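Dopamine N-acetyltransferase-like Protein (PDB 6V3T) probably transfers acyl groups from acetyl-CoA and longer acyl-CoA thioesters to the amine of serotonin and related arylalkylamines. Local coordinates at residues D13-E25 with V35-D47. Numbering follows the deposited sequence.
With ACO (acetyl coenzyme *a), chain G.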
loop_
_atom_site.group_PDB
_atom_site.type_symbol
_atom_site.label_atom_id
_atom_site.label_comp_id
_atom_site.label_asym_id
_atom_site.label_seq_id
_atom_site.Cartn_x
_atom_site.Cartn_y
_atom_site.Cartn_z
ATOM N N ASP A 13 2.365 -8.597 -16.292
ATOM C CA ASP A 13 0.968 -8.999 -15.977
ATOM C C ASP A 13 0.473 -8.063 -14.872
ATOM O O ASP A 13 -0.481 -7.279 -15.118
ATOM C CB ASP A 13 0.880 -10.467 -15.539
ATOM C CG ASP A 13 0.362 -11.425 -16.600
ATOM O OD1 ASP A 13 0.264 -11.003 -17.769
ATOM O OD2 ASP A 13 0.053 -12.594 -16.245
ATOM N N VAL A 14 1.161 -8.109 -13.726
ATOM C CA VAL A 14 0.817 -7.369 -12.477
ATOM C C VAL A 14 0.807 -5.867 -12.760
ATOM O O VAL A 14 -0.130 -5.198 -12.318
ATOM C CB VAL A 14 1.793 -7.699 -11.332
ATOM C CG1 VAL A 14 1.622 -6.752 -10.155
ATOM C CG2 VAL A 14 1.657 -9.142 -10.876
ATOM N N ILE A 15 1.826 -5.348 -13.441
ATOM C CA ILE A 15 1.926 -3.890 -13.725
ATOM C C ILE A 15 0.710 -3.486 -14.563
ATOM O O ILE A 15 0.050 -2.492 -14.211
ATOM C CB ILE A 15 3.260 -3.532 -14.407
ATOM C CG1 ILE A 15 4.459 -3.860 -13.516
ATOM C CG2 ILE A 15 3.265 -2.073 -14.836
ATOM C CD1 ILE A 15 4.505 -3.077 -12.220
ATOM N N HIS A 16 0.411 -4.239 -15.628
ATOM C CA HIS A 16 -0.730 -3.955 -16.542
ATOM C C HIS A 16 -2.051 -4.089 -15.773
ATOM O O HIS A 16 -3.019 -3.401 -16.150
ATOM C CB HIS A 16 -0.691 -4.833 -17.804
ATOM C CG HIS A 16 -1.596 -4.324 -18.880
ATOM N ND1 HIS A 16 -1.366 -3.124 -19.532
ATOM C CD2 HIS A 16 -2.740 -4.821 -19.396
ATOM C CE1 HIS A 16 -2.327 -2.910 -20.407
ATOM N NE2 HIS A 16 -3.179 -3.937 -20.346
ATOM N N HIS A 17 -2.086 -4.932 -14.734
ATOM C CA HIS A 17 -3.219 -5.010 -13.773
ATOM C C HIS A 17 -3.299 -3.702 -12.987
ATOM O O HIS A 17 -4.401 -3.161 -12.848
ATOM C CB HIS A 17 -3.078 -6.209 -12.829
ATOM C CG HIS A 17 -3.948 -6.125 -11.619
ATOM N ND1 HIS A 17 -4.981 -7.010 -11.396
ATOM C CD2 HIS A 17 -3.945 -5.280 -10.566
ATOM C CE1 HIS A 17 -5.571 -6.714 -10.259
ATOM N NE2 HIS A 17 -4.958 -5.659 -9.734
ATOM N N LEU A 18 -2.167 -3.228 -12.471
ATOM C CA LEU A 18 -2.126 -2.044 -11.573
ATOM C C LEU A 18 -2.509 -0.808 -12.382
ATOM O O LEU A 18 -3.330 -0.024 -11.891
ATOM C CB LEU A 18 -0.734 -1.902 -10.949
ATOM C CG LEU A 18 -0.422 -2.870 -9.803
ATOM C CD1 LEU A 18 0.982 -2.640 -9.277
ATOM C CD2 LEU A 18 -1.434 -2.744 -8.669
ATOM N N ARG A 19 -1.946 -0.666 -13.585
ATOM C CA ARG A 19 -2.258 0.451 -14.514
ATOM C C ARG A 19 -3.780 0.556 -14.653
ATOM O O ARG A 19 -4.298 1.665 -14.460
ATOM C CB ARG A 19 -1.555 0.249 -15.860
ATOM C CG ARG A 19 -0.080 0.628 -15.842
ATOM C CD ARG A 19 0.542 0.639 -17.225
ATOM N NE ARG A 19 1.530 -0.412 -17.380
ATOM C CZ ARG A 19 1.750 -1.093 -18.500
ATOM N NH1 ARG A 19 1.044 -0.839 -19.591
ATOM N NH2 ARG A 19 2.666 -2.044 -18.526
ATOM N N HIS A 20 -4.465 -0.567 -14.908
ATOM C CA HIS A 20 -5.904 -0.619 -15.295
ATOM C C HIS A 20 -6.835 -0.536 -14.069
ATOM O O HIS A 20 -8.064 -0.493 -14.291
ATOM C CB HIS A 20 -6.195 -1.874 -16.146
ATOM C CG HIS A 20 -5.963 -1.709 -17.615
ATOM N ND1 HIS A 20 -5.837 -0.470 -18.227
ATOM C CD2 HIS A 20 -5.869 -2.622 -18.606
ATOM C CE1 HIS A 20 -5.654 -0.636 -19.520
ATOM N NE2 HIS A 20 -5.689 -1.941 -19.781
ATOM N N ASN A 21 -6.309 -0.490 -12.836
ATOM C CA ASN A 21 -7.126 -0.666 -11.596
ATOM C C ASN A 21 -6.698 0.282 -10.474
ATOM O O ASN A 21 -7.556 0.947 -9.887
ATOM C CB ASN A 21 -7.035 -2.094 -11.069
ATOM C CG ASN A 21 -7.760 -3.057 -11.972
ATOM O OD1 ASN A 21 -8.836 -2.737 -12.459
ATOM N ND2 ASN A 21 -7.178 -4.218 -12.216
ATOM N N PHE A 22 -5.411 0.302 -10.152
ATOM C CA PHE A 22 -4.904 0.896 -8.899
ATOM C C PHE A 22 -5.033 2.422 -8.897
ATOM O O PHE A 22 -5.089 2.936 -7.799
ATOM C CB PHE A 22 -3.479 0.441 -8.566
ATOM C CG PHE A 22 -3.077 0.837 -7.165
ATOM C CD1 PHE A 22 -3.804 0.411 -6.076
ATOM C CD2 PHE A 22 -2.014 1.683 -6.927
ATOM C CE1 PHE A 22 -3.438 0.760 -4.788
ATOM C CE2 PHE A 22 -1.664 2.048 -5.635
ATOM C CZ PHE A 22 -2.384 1.598 -4.566
ATOM N N PRO A 23 -5.064 3.174 -10.048
ATOM C CA PRO A 23 -5.285 4.636 -10.081
ATOM C C PRO A 23 -6.458 5.275 -9.308
ATOM O O PRO A 23 -6.343 6.437 -8.912
ATOM C CB PRO A 23 -5.542 4.908 -11.581
ATOM C CG PRO A 23 -4.688 3.886 -12.291
ATOM C CD PRO A 23 -4.762 2.662 -11.399
ATOM N N ASP A 24 -7.549 4.537 -9.083
ATOM C CA ASP A 24 -8.726 5.035 -8.311
ATOM C C ASP A 24 -8.497 4.816 -6.810
ATOM O O ASP A 24 -9.471 4.847 -6.046
ATOM C CB ASP A 24 -10.059 4.440 -8.798
ATOM C CG ASP A 24 -9.993 3.005 -9.290
ATOM O OD1 ASP A 24 -8.997 2.325 -8.967
ATOM O OD2 ASP A 24 -10.939 2.580 -10.003
ATOM N N GLU A 25 -7.245 4.668 -6.391
ATOM C CA GLU A 25 -6.869 4.647 -4.963
ATOM C C GLU A 25 -7.210 6.020 -4.393
ATOM O O GLU A 25 -6.951 7.025 -5.030
ATOM C CB GLU A 25 -5.397 4.265 -4.849
ATOM C CG GLU A 25 -4.938 4.007 -3.434
ATOM C CD GLU A 25 -4.395 5.229 -2.724
ATOM O OE1 GLU A 25 -4.043 6.190 -3.422
ATOM O OE2 GLU A 25 -4.335 5.217 -1.485
ATOM N N VAL A 35 -3.333 7.237 -13.930
ATOM C CA VAL A 35 -4.626 7.185 -14.678
ATOM C C VAL A 35 -4.700 5.887 -15.509
ATOM O O VAL A 35 -3.645 5.467 -16.074
ATOM C CB VAL A 35 -4.789 8.444 -15.554
ATOM C CG1 VAL A 35 -5.173 9.672 -14.736
ATOM C CG2 VAL A 35 -3.536 8.723 -16.369
ATOM N N HIS A 36 -5.908 5.303 -15.596
ATOM C CA HIS A 36 -6.224 3.971 -16.194
ATOM C C HIS A 36 -5.411 3.753 -17.474
ATOM O O HIS A 36 -5.407 4.667 -18.313
ATOM C CB HIS A 36 -7.741 3.841 -16.467
ATOM C CG HIS A 36 -8.154 2.638 -17.267
ATOM N ND1 HIS A 36 -8.625 1.478 -16.675
ATOM C CD2 HIS A 36 -8.216 2.418 -18.603
ATOM C CE1 HIS A 36 -8.936 0.595 -17.608
ATOM N NE2 HIS A 36 -8.691 1.144 -18.799
ATOM N N GLY A 37 -4.762 2.587 -17.605
ATOM C CA GLY A 37 -4.162 2.072 -18.855
ATOM C C GLY A 37 -2.796 2.668 -19.147
ATOM O O GLY A 37 -1.879 1.902 -19.558
ATOM N N LYS A 38 -2.658 3.989 -18.966
ATOM C CA LYS A 38 -1.384 4.742 -19.115
ATOM C C LYS A 38 -0.431 4.350 -17.995
ATOM O O LYS A 38 -0.829 4.317 -16.833
ATOM C CB LYS A 38 -1.590 6.256 -19.011
ATOM C CG LYS A 38 -2.805 6.814 -19.725
ATOM C CD LYS A 38 -2.733 8.300 -19.986
ATOM C CE LYS A 38 -1.398 8.915 -19.623
ATOM N NZ LYS A 38 -0.942 9.885 -20.643
ATOM N N PRO A 39 0.861 4.091 -18.304
ATOM C CA PRO A 39 1.846 3.798 -17.267
ATOM C C PRO A 39 2.119 5.003 -16.349
ATOM O O PRO A 39 2.055 6.136 -16.795
ATOM C CB PRO A 39 3.084 3.365 -18.069
ATOM C CG PRO A 39 2.922 4.037 -19.420
ATOM C CD PRO A 39 1.429 4.088 -19.662
ATOM N N CYS A 40 2.373 4.709 -15.075
ATOM C CA CYS A 40 2.837 5.653 -14.024
ATOM C C CYS A 40 4.237 5.229 -13.563
ATOM O O CYS A 40 4.387 4.851 -12.383
ATOM C CB CYS A 40 1.856 5.653 -12.860
ATOM S SG CYS A 40 1.814 7.208 -11.932
ATOM N N GLU A 41 5.223 5.317 -14.462
ATOM C CA GLU A 41 6.550 4.638 -14.345
ATOM C C GLU A 41 7.225 4.957 -13.000
ATOM O O GLU A 41 7.978 4.096 -12.512
ATOM C CB GLU A 41 7.479 5.029 -15.496
ATOM C CG GLU A 41 6.940 4.696 -16.877
ATOM C CD GLU A 41 6.558 5.921 -17.693
ATOM O OE1 GLU A 41 7.358 6.342 -18.540
ATOM O OE2 GLU A 41 5.474 6.463 -17.460
ATOM N N LEU A 42 7.009 6.160 -12.455
ATOM C CA LEU A 42 7.534 6.615 -11.130
ATOM C C LEU A 42 7.282 5.545 -10.067
ATOM O O LEU A 42 8.261 5.047 -9.463
ATOM C CB LEU A 42 6.869 7.923 -10.686
ATOM C CG LEU A 42 6.196 8.748 -11.778
ATOM C CD1 LEU A 42 4.854 8.127 -12.142
ATOM C CD2 LEU A 42 6.025 10.200 -11.337
ATOM N N LEU A 43 6.017 5.221 -9.829
ATOM C CA LEU A 43 5.649 4.230 -8.788
ATOM C C LEU A 43 6.072 2.849 -9.254
ATOM O O LEU A 43 6.616 2.109 -8.432
ATOM C CB LEU A 43 4.143 4.247 -8.542
ATOM C CG LEU A 43 3.668 5.375 -7.645
ATOM C CD1 LEU A 43 3.637 6.670 -8.426
ATOM C CD2 LEU A 43 2.311 5.052 -7.057
ATOM N N GLU A 44 5.774 2.522 -10.513
ATOM C CA GLU A 44 5.963 1.168 -11.095
ATOM C C GLU A 44 7.369 0.663 -10.741
ATOM O O GLU A 44 7.511 -0.557 -10.559
ATOM C CB GLU A 44 5.672 1.185 -12.600
ATOM C CG GLU A 44 4.192 0.985 -12.923
ATOM C CD GLU A 44 3.659 1.619 -14.204
ATOM O OE1 GLU A 44 4.154 1.278 -15.292
ATOM O OE2 GLU A 44 2.728 2.442 -14.113
ATOM N N HIS A 45 8.352 1.565 -10.602
ATOM C CA HIS A 45 9.743 1.223 -10.196
ATOM C C HIS A 45 9.780 0.726 -8.743
ATOM O O HIS A 45 10.412 -0.321 -8.506
ATOM C CB HIS A 45 10.706 2.397 -10.397
ATOM C CG HIS A 45 12.091 2.059 -9.958
ATOM N ND1 HIS A 45 12.802 1.008 -10.519
ATOM C CD2 HIS A 45 12.875 2.576 -8.988
ATOM C CE1 HIS A 45 13.974 0.911 -9.931
ATOM N NE2 HIS A 45 14.046 1.865 -8.990
ATOM N N HIS A 46 9.172 1.457 -7.801
ATOM C CA HIS A 46 9.070 1.028 -6.379
ATOM C C HIS A 46 8.487 -0.380 -6.347
ATOM O O HIS A 46 9.098 -1.263 -5.733
ATOM C CB HIS A 46 8.194 1.962 -5.542
ATOM C CG HIS A 46 8.839 3.262 -5.245
ATOM N ND1 HIS A 46 9.414 3.547 -4.024
ATOM C CD2 HIS A 46 9.019 4.347 -6.016
ATOM C CE1 HIS A 46 9.908 4.767 -4.051
ATOM N NE2 HIS A 46 9.680 5.276 -5.260
ATOM N N ASP A 47 7.355 -0.558 -7.028
ATOM C CA ASP A 47 6.530 -1.792 -6.992
ATOM C C ASP A 47 7.396 -2.960 -7.484
ATOM O O ASP A 47 7.319 -4.056 -6.881
ATOM C CB ASP A 47 5.237 -1.592 -7.791
ATOM C CG ASP A 47 4.474 -0.329 -7.415
ATOM O OD1 ASP A 47 5.017 0.465 -6.621
ATOM O OD2 ASP A 47 3.349 -0.139 -7.926
HETATM N N1A ACO G . -18.479 0.154 0.164
HETATM C C2A ACO G . -18.435 -0.107 1.477
HETATM N N3A ACO G . -17.658 -1.068 2.005
HETATM C C4A ACO G . -16.873 -1.826 1.226
HETATM C C5A ACO G . -16.879 -1.596 -0.205
HETATM C C6A ACO G . -17.748 -0.541 -0.708
HETATM N N6A ACO G . -17.796 -0.286 -2.019
HETATM N N7A ACO G . -16.030 -2.467 -0.745
HETATM C C8A ACO G . -15.521 -3.208 0.261
HETATM N N9A ACO G . -16.043 -2.826 1.425
HETATM C C1B ACO G . -15.673 -3.403 2.709
HETATM C C2B ACO G . -16.396 -4.679 3.035
HETATM O O2B ACO G . -17.563 -4.431 3.791
HETATM C C3B ACO G . -15.344 -5.393 3.845
HETATM O O3B ACO G . -15.358 -4.899 5.162
HETATM P P3B ACO G . -16.035 -5.795 6.295
HETATM O O7A ACO G . -16.566 -4.791 7.297
HETATM O O8A ACO G . -17.114 -6.482 5.475
HETATM O O9A ACO G . -14.832 -6.612 6.762
HETATM C C4B ACO G . -14.027 -4.965 3.264
HETATM O O4B ACO G . -14.305 -3.774 2.576
HETATM C C5B ACO G . -13.455 -5.968 2.316
HETATM O O5B ACO G . -14.038 -5.874 1.034
HETATM P P1A ACO G . -13.306 -6.710 -0.098
HETATM O O1A ACO G . -12.634 -7.897 0.548
HETATM O O2A ACO G . -14.164 -6.934 -1.300
HETATM O O3A ACO G . -12.238 -5.614 -0.564
HETATM P P2A ACO G . -12.106 -5.291 -2.129
HETATM O O4A ACO G . -11.940 -6.627 -2.833
HETATM O O5A ACO G . -13.272 -4.429 -2.541
HETATM O O6A ACO G . -10.791 -4.299 -2.040
HETATM C CBP ACO G . -9.828 -2.066 -2.748
HETATM C CCP ACO G . -10.326 -3.468 -3.133
HETATM C CDP ACO G . -9.282 -2.118 -1.331
HETATM C CEP ACO G . -11.034 -1.155 -2.858
HETATM C CAP ACO G . -8.732 -1.499 -3.724
HETATM O OAP ACO G . -9.359 -1.140 -4.963
HETATM C C9P ACO G . -7.884 -0.255 -3.273
HETATM O O9P ACO G . -8.205 0.886 -3.610
HETATM N N8P ACO G . -6.760 -0.460 -2.513
HETATM C C7P ACO G . -5.908 0.598 -1.962
HETATM C C6P ACO G . -5.593 0.473 -0.456
HETATM C C5P ACO G . -4.139 0.696 -0.078
HETATM O O5P ACO G . -3.482 -0.181 0.438
HETATM N N4P ACO G . -3.630 1.906 -0.300
HETATM C C3P ACO G . -2.295 2.340 0.167
HETATM C C2P ACO G . -1.281 2.801 -0.900
HETATM S S1P ACO G . -1.032 4.564 -0.950
HETATM C C ACO G . -0.553 4.877 -2.545
HETATM O O ACO G . 0.158 4.090 -3.152
HETATM C CH3 ACO G . -0.976 6.132 -3.250
#
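Ile-15 and Glu-44 lie where helix 13-19 and helix 41-47 pass each other in this GNAT-fold acetyltransferase, the axes 11.3 Å apart at closest and running at 137° to one another. The loop 35-40 folds over the C-terminal end of helix 13-19: Gly-37 N gives a weak hydrogen bond to Arg-19 O at 3.3 Å, and His-36 ND1 another to His-20 O. The imidazoles of His-20 and His-36 form an offset stack, planes 20° apart, with His-20 ND1 above the His-36 face, offset toward its rim. Arg-19 CD packs on Pro-39 CA, and the bend at chi3 (-113°) turns NE towards Glu-44 OE1 in a long, 3.8 Å salt bridge. Glu-44 OE2 accepts from Cys-40 N, a bond modelled very short, and Ile-15 CG2 packs against Glu-44 CG at 3.7 Å. Disulfide-bonded to Cys-34, Cys-40 ties this loop to the chain preceding it. Further along, Leu-18 CD1 meets Asp-47 OD2. At the C-terminal end of 13-25 the acetyl-CoA pocket begins: Glu-25, N-cap of helix 26-31, hydrogen-bonds to Asn-28 N through OE1 and to Thr-163 OG1 through OE2, its CD 3.6 Å from ACO CH3. With an alanine at Glu-25, Asn-28 N would probably lose its cap, Thr-163 OG1 its partner and the acetyl methyl its neighbour. Phe-22 turns its ring edge to the acetyl oxygen, CE2 lying 3.7 Å from ACO O.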